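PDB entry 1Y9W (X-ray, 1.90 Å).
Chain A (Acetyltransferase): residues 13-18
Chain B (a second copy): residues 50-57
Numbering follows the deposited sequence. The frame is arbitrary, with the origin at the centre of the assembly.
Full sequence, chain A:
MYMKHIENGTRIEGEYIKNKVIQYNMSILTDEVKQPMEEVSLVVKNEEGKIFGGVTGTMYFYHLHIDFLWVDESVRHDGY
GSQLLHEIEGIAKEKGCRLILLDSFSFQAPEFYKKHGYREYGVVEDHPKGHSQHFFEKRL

Chain A (13-18) EGEYIK
Chain B, residues 50-57: KIFGGVTG

Residues 13-18 of chain A lie within a longer helix, with phi/psi from -56/-47 to -73/-31 and backbone bonds from A:Ile17 N to A:Glu13 O (3.0 Å) and A:Lys18 N to A:Gly14 O (3.2 Å). Chain B turns a corner at B:Phe52 (-119/14) and continues as an extended strand, almost fully stretched at B:Gly53 (-180/163) and B:Gly54 (176/169). The helix crosses this strand at -105°, with axes 7.8 Å apart at closest approach. The nearest CA pairs are A:Gly14 CA to B:Thr56 CA (5.9 Å) and A:Ile17 CA to B:Gly54 CA (6.0 Å).

No hydrogen bond links the stretches; apolar packing joins them, burying 323 Å², both sides summed. A:Ile17 (m, m), the residue most covered by the other stretch, brings CD1 to 3.3 Å from B:Ile51 CD1 and 3.4 Å from B:Gly54 CA. A CB on B:Gly54 would clash with this methyl, so glycine admits the isoleucine directly against the strand backbone. B:Ile51 (t, t) also places CG2 3.6 Å from A:Tyr16 CE2, meeting the ring (chi1 t, chi2 61°) obliquely. Further along, B:Thr56 (p) points CG2 at the helix, 3.5 Å from A:Gly14 CA and 4.0 Å from A:Ile17 CB. A CB on A:Gly14 would sit a tight 3.4 Å from B:Thr56 CG2, so the bare glycine gives that methyl room. The CA-to-CB bonds of A:Glu15 (chi1 t, chi2 p) and B:Val55 (chi1 p) point away from the other stretch. The contact leaves B:Ile51 O buried without a partner.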

ATOM      1  N   GLU A  13       1.208   3.832  19.678  1.00 34.77           N
ATOM      2  CA  GLU A  13       1.208   5.221  19.244  1.00 34.35           C
ATOM      3  C   GLU A  13       1.194   5.309  17.719  1.00 34.28           C
ATOM      4  O   GLU A  13       0.584   6.213  17.147  1.00 34.02           O
ATOM      5  CB  GLU A  13       2.414   5.952  19.830  1.00 35.17           C
ATOM      6  CG  GLU A  13       2.400   5.990  21.357  1.00 36.84           C
ATOM      7  CD  GLU A  13       3.631   6.652  21.956  1.00 38.19           C
ATOM      8  OE1 GLU A  13       4.760   6.338  21.513  1.00 38.65           O
ATOM      9  OE2 GLU A  13       3.472   7.476  22.885  1.00 38.47           O
ATOM     10  N   GLY A  14       1.852   4.359  17.064  1.00 33.84           N
ATOM     11  CA  GLY A  14       1.866   4.349  15.612  1.00 32.60           C
ATOM     12  C   GLY A  14       0.476   4.057  15.078  1.00 32.41           C
ATOM     13  O   GLY A  14       0.076   4.563  14.033  1.00 30.95           O
ATOM     14  N   GLU A  15      -0.267   3.232  15.808  1.00 33.02           N
ATOM     15  CA  GLU A  15      -1.627   2.869  15.424  1.00 33.58           C
ATOM     16  C   GLU A  15      -2.539   4.067  15.664  1.00 32.58           C
ATOM     17  O   GLU A  15      -3.533   4.250  14.966  1.00 31.40           O
ATOM     18  CB  GLU A  15      -2.105   1.674  16.256  1.00 35.21           C
ATOM     19  CG  GLU A  15      -3.443   1.083  15.844  1.00 38.43           C
ATOM     20  CD  GLU A  15      -3.396   0.405  14.485  1.00 42.41           C
ATOM     21  OE1 GLU A  15      -2.334  -0.159  14.132  1.00 43.92           O
ATOM     22  OE2 GLU A  15      -4.424   0.418  13.773  1.00 45.32           O
ATOM     23  N   TYR A  16      -2.195   4.875  16.662  1.00 32.09           N
ATOM     24  CA  TYR A  16      -2.977   6.063  16.993  1.00 32.50           C
ATOM     25  C   TYR A  16      -2.841   7.078  15.865  1.00 31.21           C
ATOM     26  O   TYR A  16      -3.828   7.677  15.435  1.00 31.34           O
ATOM     27  CB  TYR A  16      -2.476   6.674  18.302  1.00 33.28           C
ATOM     28  CG  TYR A  16      -3.129   7.988  18.681  1.00 34.39           C
ATOM     29  CD1 TYR A  16      -4.506   8.072  18.902  1.00 36.19           C
ATOM     30  CD2 TYR A  16      -2.364   9.147  18.844  1.00 34.34           C
ATOM     31  CE1 TYR A  16      -5.110   9.287  19.280  1.00 35.69           C
ATOM     32  CE2 TYR A  16      -2.957  10.360  19.217  1.00 35.02           C
ATOM     33  CZ  TYR A  16      -4.328  10.421  19.434  1.00 35.26           C
ATOM     34  OH  TYR A  16      -4.913  11.613  19.804  1.00 36.83           O
ATOM     35  N   ILE A  17      -1.609   7.267  15.400  1.00 29.77           N
ATOM     36  CA  ILE A  17      -1.322   8.193  14.308  1.00 28.59           C
ATOM     37  C   ILE A  17      -2.160   7.810  13.094  1.00 27.53           C
ATOM     38  O   ILE A  17      -2.806   8.655  12.467  1.00 25.70           O
ATOM     39  CB  ILE A  17       0.176   8.145  13.921  1.00 28.87           C
ATOM     40  CG1 ILE A  17       1.028   8.672  15.080  1.00 29.72           C
ATOM     41  CG2 ILE A  17       0.421   8.945  12.648  1.00 28.79           C
ATOM     42  CD1 ILE A  17       0.684  10.094  15.515  1.00 30.31           C
ATOM     43  N   LYS A  18      -2.147   6.519  12.783  1.00 26.96           N
ATOM     44  CA  LYS A  18      -2.901   5.977  11.660  1.00 27.37           C
ATOM     45  C   LYS A  18      -4.393   6.285  11.763  1.00 27.38           C
ATOM     46  O   LYS A  18      -5.016   6.682  10.779  1.00 26.13           O
ATOM     47  CB  LYS A  18      -2.698   4.456  11.579  1.00 26.13           C
ATOM     48  CG  LYS A  18      -3.582   3.769  10.555  1.00 26.00           C
ATOM     49  CD  LYS A  18      -3.344   2.271  10.527  1.00 27.21           C
ATOM     50  CE  LYS A  18      -4.200   1.598   9.462  1.00 28.88           C
ATOM     51  NZ  LYS A  18      -3.790   0.179   9.238  1.00 31.67           N
TER
ATOM     52  N   LYS B  50       1.294  14.693  25.802  1.00 48.92           N
ATOM     53  CA  LYS B  50       0.130  14.778  24.932  1.00 46.66           C
ATOM     54  C   LYS B  50       0.682  14.793  23.513  1.00 44.97           C
ATOM     55  O   LYS B  50       1.670  15.470  23.238  1.00 43.86           O
ATOM     56  CB  LYS B  50      -0.631  16.076  25.202  1.00 48.72           C
ATOM     57  CG  LYS B  50      -2.078  16.059  24.757  1.00 50.43           C
ATOM     58  CD  LYS B  50      -2.219  15.785  23.273  1.00 52.27           C
ATOM     59  CE  LYS B  50      -3.683  15.662  22.890  1.00 54.24           C
ATOM     60  NZ  LYS B  50      -4.444  16.880  23.292  1.00 55.36           N
ATOM     61  N   ILE B  51       0.055  14.053  22.610  1.00 42.97           N
ATOM     62  CA  ILE B  51       0.535  14.005  21.236  1.00 41.79           C
ATOM     63  C   ILE B  51      -0.339  14.764  20.237  1.00 40.00           C
ATOM     64  O   ILE B  51      -1.546  14.550  20.169  1.00 38.46           O
ATOM     65  CB  ILE B  51       0.692  12.536  20.772  1.00 42.93           C
ATOM     66  CG1 ILE B  51       0.734  12.472  19.245  1.00 43.87           C
ATOM     67  CG2 ILE B  51      -0.430  11.687  21.331  1.00 44.26           C
ATOM     68  CD1 ILE B  51       0.838  11.075  18.701  1.00 46.05           C
ATOM     69  N   PHE B  52       0.277  15.662  19.467  1.00 39.45           N
ATOM     70  CA  PHE B  52      -0.454  16.421  18.458  1.00 38.37           C
ATOM     71  C   PHE B  52       0.081  16.145  17.063  1.00 35.69           C
ATOM     72  O   PHE B  52      -0.229  16.870  16.119  1.00 33.70           O
ATOM     73  CB  PHE B  52      -0.392  17.932  18.711  1.00 42.81           C
ATOM     74  CG  PHE B  52       0.348  18.318  19.946  1.00 46.99           C
ATOM     75  CD1 PHE B  52       1.727  18.139  20.030  1.00 49.16           C
ATOM     76  CD2 PHE B  52      -0.333  18.860  21.035  1.00 48.62           C
ATOM     77  CE1 PHE B  52       2.422  18.494  21.186  1.00 51.16           C
ATOM     78  CE2 PHE B  52       0.348  19.220  22.199  1.00 50.36           C
ATOM     79  CZ  PHE B  52       1.731  19.036  22.275  1.00 51.97           C
ATOM     80  N   GLY B  53       0.886  15.098  16.935  1.00 33.40           N
ATOM     81  CA  GLY B  53       1.435  14.757  15.637  1.00 31.69           C
ATOM     82  C   GLY B  53       2.328  13.535  15.647  1.00 29.17           C
ATOM     83  O   GLY B  53       2.785  13.096  16.699  1.00 29.29           O
ATOM     84  N   GLY B  54       2.575  12.983  14.465  1.00 27.01           N
ATOM     85  CA  GLY B  54       3.429  11.820  14.361  1.00 25.51           C
ATOM     86  C   GLY B  54       3.495  11.293  12.941  1.00 24.83           C
ATOM     87  O   GLY B  54       2.736  11.712  12.072  1.00 24.27           O
ATOM     88  N   VAL B  55       4.416  10.371  12.704  1.00 23.23           N
ATOM     89  CA  VAL B  55       4.570   9.767  11.392  1.00 20.98           C
ATOM     90  C   VAL B  55       5.012   8.324  11.589  1.00 20.84           C
ATOM     91  O   VAL B  55       5.768   8.015  12.517  1.00 20.55           O
ATOM     92  CB  VAL B  55       5.606  10.541  10.539  1.00 20.28           C
ATOM     93  CG1 VAL B  55       6.948  10.565  11.241  1.00 18.13           C
ATOM     94  CG2 VAL B  55       5.720   9.919   9.154  1.00 17.40           C
ATOM     95  N   THR B  56       4.511   7.437  10.734  1.00 21.53           N
ATOM     96  CA  THR B  56       4.860   6.023  10.808  1.00 22.14           C
ATOM     97  C   THR B  56       5.217   5.502   9.428  1.00 20.71           C
ATOM     98  O   THR B  56       4.659   5.929   8.422  1.00 19.23           O
ATOM     99  CB  THR B  56       3.698   5.158  11.375  1.00 24.02           C
ATOM    100  OG1 THR B  56       2.625   5.100  10.425  1.00 26.65           O
ATOM    101  CG2 THR B  56       3.181   5.751  12.682  1.00 26.49           C
ATOM    102  N   GLY B  57       6.160   4.574   9.395  1.00 20.77           N
ATOM    103  CA  GLY B  57       6.581   4.001   8.137  1.00 21.44           C
ATOM    104  C   GLY B  57       7.112   2.596   8.301  1.00 21.11           C
ATOM    105  O   GLY B  57       7.323   2.113   9.413  1.00 20.81           O
TER